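Uncharacterized protein VP1736 (Vibrio parahaemolyticus, PDB 3LXQ) is of unknown function but belongs to the sulfatase family, whose core is the mixed alpha/beta fold of the alkaline phosphatase clan. Local coordinates at residues A[98-103]-A[269-274]; A[121-126]-A[344-349]; A[205-210]-A[216-221]; A[222-227]-A[283-288]; A[350-355]-A[366-371]. All coordinates share one frame; numbering follows the deposited sequence.

Contact 1: residues A[98-103]-A[269-274]; sequences AQFVGS and MTRNNA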
# COMPACT_ATOMS: atom_id res chain seq x y z
N ALA A 98 8.93 6.41 6.67
CA ALA A 98 9.91 7.30 6.05
C ALA A 98 10.97 7.77 7.03
O ALA A 98 12.09 8.12 6.61
CB ALA A 98 9.21 8.52 5.41
N GLN A 99 10.61 7.82 8.32
CA GLN A 99 11.54 8.17 9.39
C GLN A 99 12.77 7.25 9.44
O GLN A 99 13.83 7.64 9.96
CB GLN A 99 10.83 8.22 10.76
CG GLN A 99 10.36 6.86 11.30
CD GLN A 99 9.68 6.94 12.67
OE1 GLN A 99 10.08 7.71 13.54
NE2 GLN A 99 8.65 6.13 12.86
N PHE A 100 12.63 6.05 8.89
CA PHE A 100 13.71 5.07 8.87
C PHE A 100 14.42 5.00 7.52
O PHE A 100 15.26 4.13 7.30
CB PHE A 100 13.20 3.66 9.22
CG PHE A 100 12.41 3.59 10.49
CD1 PHE A 100 13.01 3.80 11.73
CD2 PHE A 100 11.04 3.28 10.46
CE1 PHE A 100 12.27 3.72 12.92
CE2 PHE A 100 10.29 3.20 11.64
CZ PHE A 100 10.91 3.42 12.88
N VAL A 101 14.08 5.92 6.61
CA VAL A 101 14.66 5.90 5.25
C VAL A 101 15.62 7.07 4.99
O VAL A 101 15.22 8.24 4.96
CB VAL A 101 13.57 5.84 4.14
CG1 VAL A 101 14.22 5.66 2.78
CG2 VAL A 101 12.59 4.71 4.40
N GLY A 102 16.89 6.73 4.79
CA GLY A 102 17.93 7.72 4.51
C GLY A 102 17.61 8.63 3.32
O GLY A 102 17.66 9.85 3.45
N SER A 103 17.25 8.02 2.19
CA SER A 103 16.94 8.79 0.97
C SER A 103 15.71 9.69 1.12
O SER A 103 15.51 10.59 0.32
CB SER A 103 16.80 7.87 -0.25
OG SER A 103 15.70 6.99 -0.12
N MSE A 269 19.01 -6.23 19.42
CA MSE A 269 17.58 -6.36 19.16
C MSE A 269 16.86 -5.03 19.37
O MSE A 269 16.32 -4.78 20.45
CB MSE A 269 16.95 -7.46 20.02
CG MSE A 269 17.30 -8.88 19.58
SE MSE A 269 16.57 -10.30 20.70
CE MSE A 269 17.46 -11.82 19.85
N THR A 270 16.89 -4.18 18.35
CA THR A 270 16.15 -2.90 18.34
C THR A 270 15.37 -2.75 17.04
O THR A 270 15.60 -3.49 16.07
CB THR A 270 17.07 -1.66 18.44
OG1 THR A 270 17.75 -1.47 17.19
CG2 THR A 270 18.09 -1.79 19.60
N ARG A 271 14.45 -1.79 17.02
CA ARG A 271 13.70 -1.48 15.81
C ARG A 271 14.62 -0.98 14.71
O ARG A 271 14.58 -1.49 13.59
CB ARG A 271 12.57 -0.47 16.08
CG ARG A 271 11.67 -0.28 14.86
CD ARG A 271 10.38 0.45 15.16
NE ARG A 271 9.33 -0.39 15.72
CZ ARG A 271 8.58 -1.26 15.03
NH1 ARG A 271 8.80 -1.47 13.75
NH2 ARG A 271 7.63 -1.95 15.65
N ASN A 272 15.46 0.01 15.03
CA ASN A 272 16.38 0.57 14.04
C ASN A 272 17.18 -0.52 13.33
O ASN A 272 17.24 -0.55 12.10
CB ASN A 272 17.33 1.60 14.66
CG ASN A 272 16.62 2.86 15.14
OD1 ASN A 272 17.13 3.58 16.01
ND2 ASN A 272 15.44 3.14 14.59
N ASN A 273 17.77 -1.42 14.12
CA ASN A 273 18.59 -2.50 13.59
C ASN A 273 17.80 -3.51 12.77
O ASN A 273 18.28 -3.98 11.73
CB ASN A 273 19.35 -3.21 14.72
CG ASN A 273 20.44 -2.35 15.34
OD1 ASN A 273 21.05 -1.52 14.67
ND2 ASN A 273 20.68 -2.55 16.63
N ALA A 274 16.59 -3.84 13.23
CA ALA A 274 15.69 -4.72 12.47
C ALA A 274 15.33 -4.12 11.10
O ALA A 274 15.29 -4.85 10.09
CB ALA A 274 14.44 -5.03 13.27
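The Phe-100 ring has Asn-272 ND2 at its edge, near its plane and 3.6 Å from CE1, while Gln-99 CG sits over the centre of one face. The amide and ring planes are 62° apart, so the two flat groups are steeply inclined to each other, and no hydrogen bond joins the segments. Arg-271 approaches obliquely: its CD lies 3.8 Å from Phe-100 CZ, and the side chain crosses the phenyl group at about a right angle. A bend at chi3, -81°, follows an otherwise extended start and turns the guanidinium away from the ring, its plane 31° from that of the phenyl. It is therefore the aliphatic part of the arginine that does the touching.

The helix start that carries these two side chains is capped. Thr-270 occupies the N-cap position, its OG1 accepting a nearly straight bond of 3.1 Å from Asn-273 N. Beyond the segment, Asn-273 OD1 takes bonds from the backbone nitrogens of Tyr-264 and Asp-265, tying the helix start to the preceding loop. The arrangement is that of a capped helix N-terminus, the start of helix 271-289, meeting the short 3-10 turn in the loop after strand 87-93 of the sulfatase-family domain.

Contact 2: residues A[121-126]-A[344-349]; sequences WQFTQM and IDMPPT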
# COMPACT_ATOMS: atom_id res chain seq x y z
N TRP A 121 11.41 4.62 -10.11
CA TRP A 121 10.32 5.56 -9.85
C TRP A 121 10.07 5.67 -8.33
O TRP A 121 9.43 4.81 -7.72
CB TRP A 121 9.09 5.10 -10.63
CG TRP A 121 7.90 6.05 -10.64
CD1 TRP A 121 7.81 7.29 -10.07
CD2 TRP A 121 6.64 5.82 -11.29
NE1 TRP A 121 6.57 7.84 -10.31
CE2 TRP A 121 5.84 6.96 -11.06
CE3 TRP A 121 6.12 4.76 -12.03
CZ2 TRP A 121 4.54 7.06 -11.54
CZ3 TRP A 121 4.82 4.87 -12.52
CH2 TRP A 121 4.05 6.00 -12.27
N GLN A 122 10.62 6.73 -7.75
CA GLN A 122 10.64 6.95 -6.31
C GLN A 122 9.54 7.94 -5.99
O GLN A 122 9.42 8.97 -6.67
CB GLN A 122 12.01 7.51 -5.90
CG GLN A 122 12.06 8.33 -4.62
CD GLN A 122 13.41 9.03 -4.42
OE1 GLN A 122 14.34 8.86 -5.22
NE2 GLN A 122 13.52 9.81 -3.35
N PHE A 123 8.72 7.64 -4.98
CA PHE A 123 7.64 8.57 -4.60
C PHE A 123 8.03 9.24 -3.30
O PHE A 123 8.21 8.56 -2.29
CB PHE A 123 6.31 7.81 -4.42
CG PHE A 123 5.78 7.18 -5.67
CD1 PHE A 123 6.26 5.94 -6.10
CD2 PHE A 123 4.78 7.79 -6.41
CE1 PHE A 123 5.75 5.34 -7.26
CE2 PHE A 123 4.27 7.20 -7.57
CZ PHE A 123 4.75 5.98 -7.99
N THR A 124 8.17 10.56 -3.31
CA THR A 124 8.69 11.26 -2.13
C THR A 124 7.58 11.82 -1.27
O THR A 124 7.83 12.31 -0.17
CB THR A 124 9.66 12.41 -2.50
OG1 THR A 124 8.92 13.48 -3.13
CG2 THR A 124 10.76 11.92 -3.43
N GLN A 125 6.35 11.72 -1.78
CA GLN A 125 5.17 12.18 -1.05
C GLN A 125 4.07 11.12 -1.00
O GLN A 125 2.91 11.43 -1.21
CB GLN A 125 4.62 13.48 -1.65
CG GLN A 125 5.48 14.70 -1.36
CD GLN A 125 5.59 15.00 0.12
OE1 GLN A 125 6.66 15.39 0.61
NE2 GLN A 125 4.49 14.86 0.84
N MSE A 126 4.46 9.88 -0.70
CA MSE A 126 3.58 8.74 -0.55
C MSE A 126 3.08 8.58 0.88
O MSE A 126 3.86 8.63 1.83
CB MSE A 126 4.32 7.46 -0.96
CG MSE A 126 3.47 6.20 -0.90
SE MSE A 126 1.94 6.20 -2.11
CE MSE A 126 2.88 6.61 -3.76
N ILE A 344 -3.28 3.38 -1.84
CA ILE A 344 -4.43 2.96 -2.66
C ILE A 344 -4.34 3.40 -4.14
O ILE A 344 -5.10 2.90 -4.99
CB ILE A 344 -5.79 3.40 -2.06
CG1 ILE A 344 -5.92 4.92 -2.04
CG2 ILE A 344 -6.02 2.81 -0.66
CD1 ILE A 344 -7.33 5.41 -1.95
N ASP A 345 -3.42 4.31 -4.46
CA ASP A 345 -3.14 4.68 -5.86
C ASP A 345 -2.20 3.68 -6.53
O ASP A 345 -2.05 3.66 -7.76
CB ASP A 345 -2.53 6.09 -5.97
CG ASP A 345 -3.40 7.16 -5.33
OD1 ASP A 345 -4.63 7.06 -5.43
OD2 ASP A 345 -2.85 8.11 -4.72
N MSE A 346 -1.58 2.83 -5.72
CA MSE A 346 -0.62 1.90 -6.28
C MSE A 346 -1.26 0.80 -7.14
O MSE A 346 -0.80 0.57 -8.25
CB MSE A 346 0.32 1.36 -5.21
CG MSE A 346 1.22 2.43 -4.61
SE MSE A 346 2.49 3.20 -5.91
CE MSE A 346 1.44 4.73 -6.57
N PRO A 347 -2.37 0.18 -6.67
CA PRO A 347 -2.89 -0.87 -7.55
C PRO A 347 -3.32 -0.39 -8.94
O PRO A 347 -2.98 -1.06 -9.90
CB PRO A 347 -4.07 -1.48 -6.79
CG PRO A 347 -4.02 -0.91 -5.42
CD PRO A 347 -2.98 0.15 -5.32
N PRO A 348 -4.07 0.74 -9.05
CA PRO A 348 -4.37 1.27 -10.41
C PRO A 348 -3.12 1.62 -11.22
O PRO A 348 -3.06 1.37 -12.43
CB PRO A 348 -5.22 2.53 -10.15
CG PRO A 348 -5.40 2.63 -8.65
CD PRO A 348 -4.90 1.39 -8.01
N THR A 349 -2.12 2.21 -10.56
CA THR A 349 -0.83 2.49 -11.21
C THR A 349 -0.13 1.22 -11.71
O THR A 349 0.35 1.18 -12.86
CB THR A 349 0.10 3.29 -10.27
OG1 THR A 349 -0.55 4.49 -9.84
CG2 THR A 349 1.42 3.64 -10.97
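Strand 121-127 and the first turn of helix 346-353 face each other across a layer of side chains, with the nearest CA atoms, those of Met-126 and Asp-345, 9.5 Å apart. Met-346, a selenomethionine, fills the middle. Its SE stands over one face of the Phe-123 ring, 4.5 Å from the centroid and 26° off the normal, a Met-aromatic contact. Two successive bends, chi2 -65° and chi3 92°, fold the end of the chain back so that the methyl also meets the ring, CE lying 3.8 Å from Phe-123 CZ. The same methyl reaches that of Met-126, likewise selenomethionine, tip to tip, with the two CE atoms 3.7 Å apart.

One turn further along, Thr-349 turns its methyl to the indole: CG2 is 3.8 Å from Trp-121 CH2, in an oblique approach. Phe-123 CZ also lies over one face of the Trp-121 indole, offset toward its rim. Trp-121 NE1 bonds elsewhere to Asp-337, and Thr-349 OG1 accepts from Leu-367 N. Between the segments there is no hydrogen bond; this buried helix-on-sheet interface probably rests mainly on dispersion, with the chalcogen of Met-346 (selenium in this model, sulfur in ordinary methionine) over the aromatic face.

Contact 3: residues A[205-210]-A[216-221]; sequences KNYTNP and WGVSDE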
# COMPACT_ATOMS: atom_id res chain seq x y z
N LYS A 205 5.24 -22.98 7.15
CA LYS A 205 5.25 -24.43 6.98
C LYS A 205 5.92 -24.90 5.68
O LYS A 205 6.26 -26.08 5.56
CB LYS A 205 3.83 -24.98 7.10
CG LYS A 205 2.86 -24.51 6.02
CD LYS A 205 1.43 -24.93 6.32
CE LYS A 205 0.56 -24.79 5.08
NZ LYS A 205 -0.88 -25.07 5.36
N ASN A 206 6.11 -23.98 4.73
CA ASN A 206 6.70 -24.28 3.42
C ASN A 206 8.21 -23.98 3.29
O ASN A 206 8.78 -24.20 2.22
CB ASN A 206 5.94 -23.52 2.30
CG ASN A 206 4.43 -23.78 2.31
OD1 ASN A 206 3.64 -22.88 2.61
ND2 ASN A 206 4.03 -25.00 1.98
N TYR A 207 8.84 -23.48 4.35
CA TYR A 207 10.29 -23.19 4.33
C TYR A 207 11.14 -24.36 4.84
O TYR A 207 11.13 -24.69 6.04
CB TYR A 207 10.63 -21.95 5.15
CG TYR A 207 10.13 -20.64 4.56
CD1 TYR A 207 11.01 -19.78 3.89
CD2 TYR A 207 8.80 -20.26 4.70
CE1 TYR A 207 10.56 -18.58 3.36
CE2 TYR A 207 8.34 -19.06 4.18
CZ TYR A 207 9.22 -18.22 3.50
OH TYR A 207 8.76 -17.03 2.99
N THR A 208 11.89 -24.97 3.93
CA THR A 208 12.66 -26.16 4.24
C THR A 208 13.83 -25.93 5.21
O THR A 208 13.93 -26.62 6.22
CB THR A 208 13.13 -26.89 2.96
OG1 THR A 208 13.68 -25.93 2.04
CG2 THR A 208 11.96 -27.62 2.29
N ASN A 209 14.71 -24.97 4.91
CA ASN A 209 15.93 -24.79 5.72
C ASN A 209 16.35 -23.34 5.97
O ASN A 209 17.40 -22.91 5.48
CB ASN A 209 17.11 -25.58 5.13
CG ASN A 209 17.38 -26.89 5.86
OD1 ASN A 209 17.15 -27.01 7.07
ND2 ASN A 209 17.89 -27.87 5.13
N PRO A 210 15.57 -22.59 6.78
CA PRO A 210 15.83 -21.17 6.95
C PRO A 210 17.07 -20.87 7.79
O PRO A 210 17.28 -21.50 8.83
CB PRO A 210 14.57 -20.65 7.68
CG PRO A 210 13.74 -21.89 8.03
CD PRO A 210 14.60 -23.10 7.75
N TRP A 216 8.14 -14.24 14.85
CA TRP A 216 7.23 -13.86 13.79
C TRP A 216 7.43 -14.72 12.54
O TRP A 216 6.74 -14.55 11.54
CB TRP A 216 7.37 -12.36 13.53
CG TRP A 216 7.01 -11.58 14.77
CD1 TRP A 216 7.84 -11.24 15.81
CD2 TRP A 216 5.70 -11.11 15.13
NE1 TRP A 216 7.13 -10.56 16.78
CE2 TRP A 216 5.82 -10.46 16.39
CE3 TRP A 216 4.45 -11.15 14.51
CZ2 TRP A 216 4.73 -9.86 17.03
CZ3 TRP A 216 3.36 -10.54 15.15
CH2 TRP A 216 3.51 -9.91 16.40
N GLY A 217 8.37 -15.66 12.63
CA GLY A 217 8.66 -16.62 11.55
C GLY A 217 10.09 -16.51 11.03
O GLY A 217 10.99 -16.06 11.74
N VAL A 218 10.30 -16.92 9.78
CA VAL A 218 11.63 -16.84 9.15
C VAL A 218 12.07 -15.39 8.92
O VAL A 218 11.23 -14.49 8.70
CB VAL A 218 11.70 -17.63 7.82
CG1 VAL A 218 11.24 -19.06 8.01
CG2 VAL A 218 10.90 -16.95 6.73
N SER A 219 13.39 -15.15 8.98
CA SER A 219 13.95 -13.82 8.72
C SER A 219 13.60 -13.34 7.31
O SER A 219 13.15 -14.14 6.47
CB SER A 219 15.46 -13.81 8.94
OG SER A 219 16.13 -14.56 7.92
N ASP A 220 13.77 -12.05 7.05
CA ASP A 220 13.42 -11.48 5.75
C ASP A 220 14.35 -11.97 4.64
O ASP A 220 13.91 -12.12 3.51
CB ASP A 220 13.35 -9.95 5.82
CG ASP A 220 12.20 -9.45 6.70
OD1 ASP A 220 11.22 -10.21 6.92
OD2 ASP A 220 12.29 -8.30 7.19
N GLU A 221 15.62 -12.27 4.94
CA GLU A 221 16.50 -12.89 3.92
C GLU A 221 15.96 -14.25 3.46
O GLU A 221 15.94 -14.52 2.27
CB GLU A 221 17.98 -12.98 4.34
CG GLU A 221 18.89 -13.65 3.29
CD GLU A 221 20.39 -13.46 3.51
OE1 GLU A 221 20.82 -13.16 4.64
OE2 GLU A 221 21.16 -13.63 2.54
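Val-218 touches both Tyr-207 and Pro-210 and is preceded by Gly-217, at a positive phi of 119°. Val-218 CG2, set between the backbone N and the carbonyl carbon, rests over one face of the Tyr-207 ring, 3.9 Å from the centroid and 15° off the normal, a CH-pi contact. CG1 packs mainly on the proline, 3.7 Å from Pro-210 CB, but also borders the tyrosine near CG.

Next comes Ser-219, the N-cap of helix 220-234, with its OG bonded to Asp-222 OD2 and to Tyr-277 OH. On the facing loop, Tyr-207 OH bonds to the carbonyl oxygen of Tyr-180, tethering the ring at its far end. One branched side chain is thus packed against both an aromatic face and a proline ring, where the loop after strand 200-202 meets strand 217-218, the return strand of the small antiparallel pair 213-214/217-218. With no hydrogen bond across it, the contact probably depends on shape fit and CH-pi packing.

Contact 4: residues A[222-227]-A[283-288]; sequences DLYNKA and GTFFDK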
# COMPACT_ATOMS: atom_id res chain seq x y z
N ASP A 222 15.50 -15.09 4.40
CA ASP A 222 14.87 -16.37 4.04
C ASP A 222 13.59 -16.17 3.23
O ASP A 222 13.33 -16.89 2.27
CB ASP A 222 14.61 -17.25 5.27
CG ASP A 222 15.89 -17.62 6.01
OD1 ASP A 222 16.82 -18.20 5.39
OD2 ASP A 222 15.97 -17.30 7.22
N LEU A 223 12.80 -15.18 3.64
CA LEU A 223 11.61 -14.78 2.88
C LEU A 223 11.96 -14.45 1.43
O LEU A 223 11.31 -14.91 0.50
CB LEU A 223 10.95 -13.56 3.51
CG LEU A 223 9.73 -12.95 2.80
CD1 LEU A 223 8.49 -13.82 2.95
CD2 LEU A 223 9.47 -11.56 3.36
N TYR A 224 13.01 -13.64 1.29
CA TYR A 224 13.45 -13.14 0.01
C TYR A 224 14.16 -14.19 -0.85
O TYR A 224 14.11 -14.10 -2.08
CB TYR A 224 14.34 -11.91 0.21
CG TYR A 224 13.62 -10.61 0.58
CD1 TYR A 224 12.43 -10.22 -0.05
CD2 TYR A 224 14.18 -9.75 1.52
CE1 TYR A 224 11.80 -9.01 0.28
CE2 TYR A 224 13.56 -8.54 1.85
CZ TYR A 224 12.38 -8.18 1.24
OH TYR A 224 11.81 -6.98 1.59
N ASN A 225 14.82 -15.17 -0.22
CA ASN A 225 15.36 -16.32 -0.97
C ASN A 225 14.20 -17.14 -1.53
O ASN A 225 14.24 -17.61 -2.66
CB ASN A 225 16.26 -17.22 -0.11
CG ASN A 225 17.51 -16.51 0.43
OD1 ASN A 225 17.94 -16.78 1.55
ND2 ASN A 225 18.09 -15.62 -0.37
N LYS A 226 13.15 -17.29 -0.71
CA LYS A 226 11.96 -18.04 -1.07
C LYS A 226 11.23 -17.39 -2.22
O LYS A 226 10.67 -18.07 -3.08
CB LYS A 226 11.00 -18.14 0.12
CG LYS A 226 9.84 -19.13 -0.07
CD LYS A 226 10.41 -20.52 -0.39
CE LYS A 226 9.42 -21.65 -0.12
NZ LYS A 226 9.95 -22.94 -0.68
N ALA A 227 11.21 -16.06 -2.20
CA ALA A 227 10.56 -15.28 -3.24
C ALA A 227 11.27 -15.56 -4.55
O ALA A 227 10.68 -16.13 -5.48
CB ALA A 227 10.59 -13.81 -2.89
N GLY A 283 18.22 -5.92 -0.19
CA GLY A 283 19.38 -5.80 -1.09
C GLY A 283 19.81 -7.14 -1.64
O GLY A 283 20.13 -7.25 -2.83
N THR A 284 19.81 -8.16 -0.78
CA THR A 284 20.09 -9.54 -1.20
C THR A 284 19.04 -10.09 -2.16
O THR A 284 19.37 -10.88 -3.03
CB THR A 284 20.27 -10.53 -0.00
OG1 THR A 284 19.04 -10.67 0.71
CG2 THR A 284 21.37 -10.08 0.95
N PHE A 285 17.79 -9.66 -2.02
CA PHE A 285 16.75 -10.02 -2.99
C PHE A 285 17.04 -9.40 -4.36
O PHE A 285 16.98 -10.10 -5.37
CB PHE A 285 15.35 -9.60 -2.56
CG PHE A 285 14.30 -9.88 -3.60
CD1 PHE A 285 13.73 -11.14 -3.71
CD2 PHE A 285 13.91 -8.89 -4.51
CE1 PHE A 285 12.77 -11.41 -4.69
CE2 PHE A 285 12.97 -9.16 -5.50
CZ PHE A 285 12.39 -10.41 -5.59
N PHE A 286 17.32 -8.10 -4.38
CA PHE A 286 17.55 -7.39 -5.65
C PHE A 286 18.86 -7.77 -6.36
O PHE A 286 18.94 -7.70 -7.60
CB PHE A 286 17.41 -5.87 -5.50
CG PHE A 286 15.99 -5.38 -5.62
CD1 PHE A 286 15.35 -5.34 -6.86
CD2 PHE A 286 15.28 -4.98 -4.49
CE1 PHE A 286 14.03 -4.91 -6.97
CE2 PHE A 286 13.95 -4.53 -4.59
CZ PHE A 286 13.33 -4.51 -5.83
N ASP A 287 19.87 -8.17 -5.58
CA ASP A 287 21.13 -8.65 -6.16
C ASP A 287 20.88 -9.92 -6.96
O ASP A 287 21.50 -10.16 -8.01
CB ASP A 287 22.17 -8.94 -5.06
CG ASP A 287 22.68 -7.68 -4.38
OD1 ASP A 287 22.66 -6.58 -5.00
OD2 ASP A 287 23.08 -7.79 -3.20
N LYS A 288 19.98 -10.73 -6.44
CA LYS A 288 19.56 -11.96 -7.08
C LYS A 288 18.59 -11.65 -8.20
O LYS A 288 18.71 -12.19 -9.30
CB LYS A 288 18.91 -12.90 -6.06
CG LYS A 288 19.83 -13.23 -4.88
CD LYS A 288 19.65 -14.65 -4.36
CE LYS A 288 18.32 -14.85 -3.65
NZ LYS A 288 18.02 -16.30 -3.44
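Tyr-224 meets Phe-285 at the closest point of the two backbones, their CA atoms being 5.4 Å apart. The tyrosine ring is approached obliquely by the phenylalanine's CB, which lies 3.7 Å from Tyr-224 CG. The two rings are 5.6 Å apart between centroids with planes inclined at 46°, an oblique aromatic pair. Tyr-224 also offers its backbone: its carbonyl O lies in the plane of the Phe-285 ring, at the edge, 3.4 Å from CD1. Phe-285 reaches this place because its CG is trans to its own backbone N, chi1 176°, an orientation that carries the ring across to the partner helix. The phenol oxygen of Tyr-224 bonds beyond the interface to Gln-93 NE2.

Helices 220-234 and 271-289 run nearly parallel here, their local axes 9.1 Å apart and crossing at -21°, and they lie side by side against the central sheet of the alpha/beta sulfatase fold.

Asn-225 comes next, on the more open flank, where Lys-288 reaches over from the other helix and crosses its side chain at about a right angle. The lysine's NZ has its firm partner in Asp-228, one turn beyond Asn-225 on helix 220-234, in a salt bridge. Ala-227 returns to the buried side, its CB 3.7 Å from Phe-285 CE1 in an oblique approach; the same alanine also packs on Ile-179 of strand 175-180.

Contact 5: residues A[350-355]-A[366-371]; sequences LLSLIG and DLTKPL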
# COMPACT_ATOMS: atom_id res chain seq x y z
N LEU A 350 -0.09 0.19 -10.87
CA LEU A 350 0.64 -1.04 -11.20
C LEU A 350 -0.01 -1.82 -12.33
O LEU A 350 0.69 -2.31 -13.23
CB LEU A 350 0.83 -1.91 -9.95
CG LEU A 350 1.67 -1.29 -8.82
CD1 LEU A 350 1.36 -1.95 -7.48
CD2 LEU A 350 3.16 -1.34 -9.12
N LEU A 351 -1.35 -1.93 -12.30
CA LEU A 351 -2.09 -2.58 -13.39
C LEU A 351 -1.79 -1.91 -14.73
O LEU A 351 -1.67 -2.58 -15.78
CB LEU A 351 -3.60 -2.54 -13.15
CG LEU A 351 -4.21 -3.43 -12.07
CD1 LEU A 351 -5.71 -3.29 -12.13
CD2 LEU A 351 -3.79 -4.91 -12.20
N SER A 352 -1.68 -0.59 -14.69
CA SER A 352 -1.43 0.20 -15.88
C SER A 352 -0.03 -0.09 -16.39
O SER A 352 0.19 -0.19 -17.60
CB SER A 352 -1.62 1.69 -15.57
OG SER A 352 -1.69 2.47 -16.76
N LEU A 353 0.92 -0.24 -15.46
CA LEU A 353 2.32 -0.53 -15.82
C LEU A 353 2.54 -1.93 -16.37
O LEU A 353 3.44 -2.16 -17.19
CB LEU A 353 3.25 -0.30 -14.62
CG LEU A 353 3.61 1.15 -14.32
CD1 LEU A 353 4.16 1.31 -12.91
CD2 LEU A 353 4.60 1.67 -15.36
N ILE A 354 1.72 -2.88 -15.92
CA ILE A 354 1.90 -4.29 -16.33
C ILE A 354 1.11 -4.66 -17.59
O ILE A 354 1.17 -5.81 -18.05
CB ILE A 354 1.64 -5.30 -15.17
CG1 ILE A 354 0.17 -5.27 -14.72
CG2 ILE A 354 2.61 -5.06 -14.01
CD1 ILE A 354 -0.21 -6.41 -13.79
N GLY A 355 0.37 -3.69 -18.11
CA GLY A 355 -0.41 -3.89 -19.33
C GLY A 355 -1.79 -4.49 -19.15
O GLY A 355 -2.32 -5.10 -20.07
N ASP A 366 -4.28 6.30 -11.42
CA ASP A 366 -3.27 5.69 -12.27
C ASP A 366 -2.22 6.76 -12.47
O ASP A 366 -2.42 7.71 -13.24
CB ASP A 366 -3.88 5.27 -13.61
CG ASP A 366 -2.85 4.73 -14.61
OD1 ASP A 366 -1.62 4.78 -14.35
OD2 ASP A 366 -3.28 4.25 -15.69
N LEU A 367 -1.12 6.63 -11.77
CA LEU A 367 -0.15 7.72 -11.72
C LEU A 367 0.86 7.67 -12.87
O LEU A 367 1.79 8.48 -12.92
CB LEU A 367 0.54 7.78 -10.36
CG LEU A 367 -0.41 8.15 -9.21
CD1 LEU A 367 0.17 7.80 -7.85
CD2 LEU A 367 -0.85 9.62 -9.28
N THR A 368 0.66 6.73 -13.79
CA THR A 368 1.40 6.72 -15.05
C THR A 368 0.88 7.85 -15.94
O THR A 368 1.51 8.21 -16.93
CB THR A 368 1.29 5.39 -15.83
OG1 THR A 368 -0.07 5.19 -16.24
CG2 THR A 368 1.79 4.20 -15.01
N LYS A 369 -0.27 8.39 -15.56
CA LYS A 369 -0.94 9.45 -16.30
C LYS A 369 -0.89 10.75 -15.52
O LYS A 369 -0.70 10.73 -14.29
CB LYS A 369 -2.39 9.04 -16.60
CG LYS A 369 -2.46 7.81 -17.50
CD LYS A 369 -3.87 7.27 -17.66
CE LYS A 369 -3.88 6.20 -18.73
NZ LYS A 369 -5.07 5.34 -18.63
N PRO A 370 -1.06 11.90 -16.22
CA PRO A 370 -0.95 13.21 -15.61
C PRO A 370 -1.95 13.41 -14.49
O PRO A 370 -3.05 12.88 -14.50
CB PRO A 370 -1.29 14.18 -16.76
CG PRO A 370 -0.93 13.43 -17.99
CD PRO A 370 -1.33 12.01 -17.67
N LEU A 371 -1.53 14.20 -13.51
CA LEU A 371 -2.38 14.52 -12.41
C LEU A 371 -2.04 15.96 -12.09
O LEU A 371 -0.88 16.29 -11.82
CB LEU A 371 -2.05 13.61 -11.22
CG LEU A 371 -2.89 13.84 -9.95
CD1 LEU A 371 -4.30 13.28 -10.10
CD2 LEU A 371 -2.19 13.26 -8.70
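Hydrogen bonding dominates where Ser-352 meets Asp-366. The serine OG donates to Asp-366 OD2 over 2.6 Å, reaching the oxygen on its syn side but 24° out of the carboxylate plane. A chi1 of -166° swings the Ser-352 hydroxyl to the far side from its own N, toward the loop, where OG also accepts from Thr-80 N. The other carboxylate oxygen serves its own loop: Asp-366 OD1 takes a bond of 3.1 Å from Thr-368 N on the anti side, 33° out of plane. Donors on both oxygens, Ser-352 OG on OD2 and Thr-368 N on OD1, probably limit the carboxylate's rotation.

The salt bridge from Lys-369 NZ to Asp-366 OD2 is long, at 3.6 Å, and probably weak; NZ also bonds to Pro-78 O. Apolar contact is confined to Leu-353 and Thr-368, whose side chains slide past each other in opposite directions, with Leu-353 CG 3.6 Å from Thr-368 CG2.

Gly-355 closes helix 346-353 in a Schellman motif. Residues 366-371 lie in the loop between strands 358-360 and 377-382, whose type I beta turn from Asp-366 to Lys-369 and Asx turn at Asp-366 pack on the C-terminal end of that helix.

Overall arrangement
Contact 2 is the deepest of the five, about 8 Å from the centre of the chain, and all its touching residues are buried; contact 4 is also buried, though farther out, while contacts 1, 3 and 5 are only partly so. Helix 346-353 joins contacts 2 and 5, which touch where Thr-349 OG1 meets Leu-367 N. Helix 220-234 links contacts 3 and 4, and helix 271-289 serves contacts 1 and 4. Chemistry follows place: methionine and aromatic packing at the centre, ring packing between helices with a charged flank, an aromatic ring met by an amide and an arginine methylene in contact 1, purely apolar packing in contact 3, and a carboxylate-centred hydrogen-bond network in contact 5.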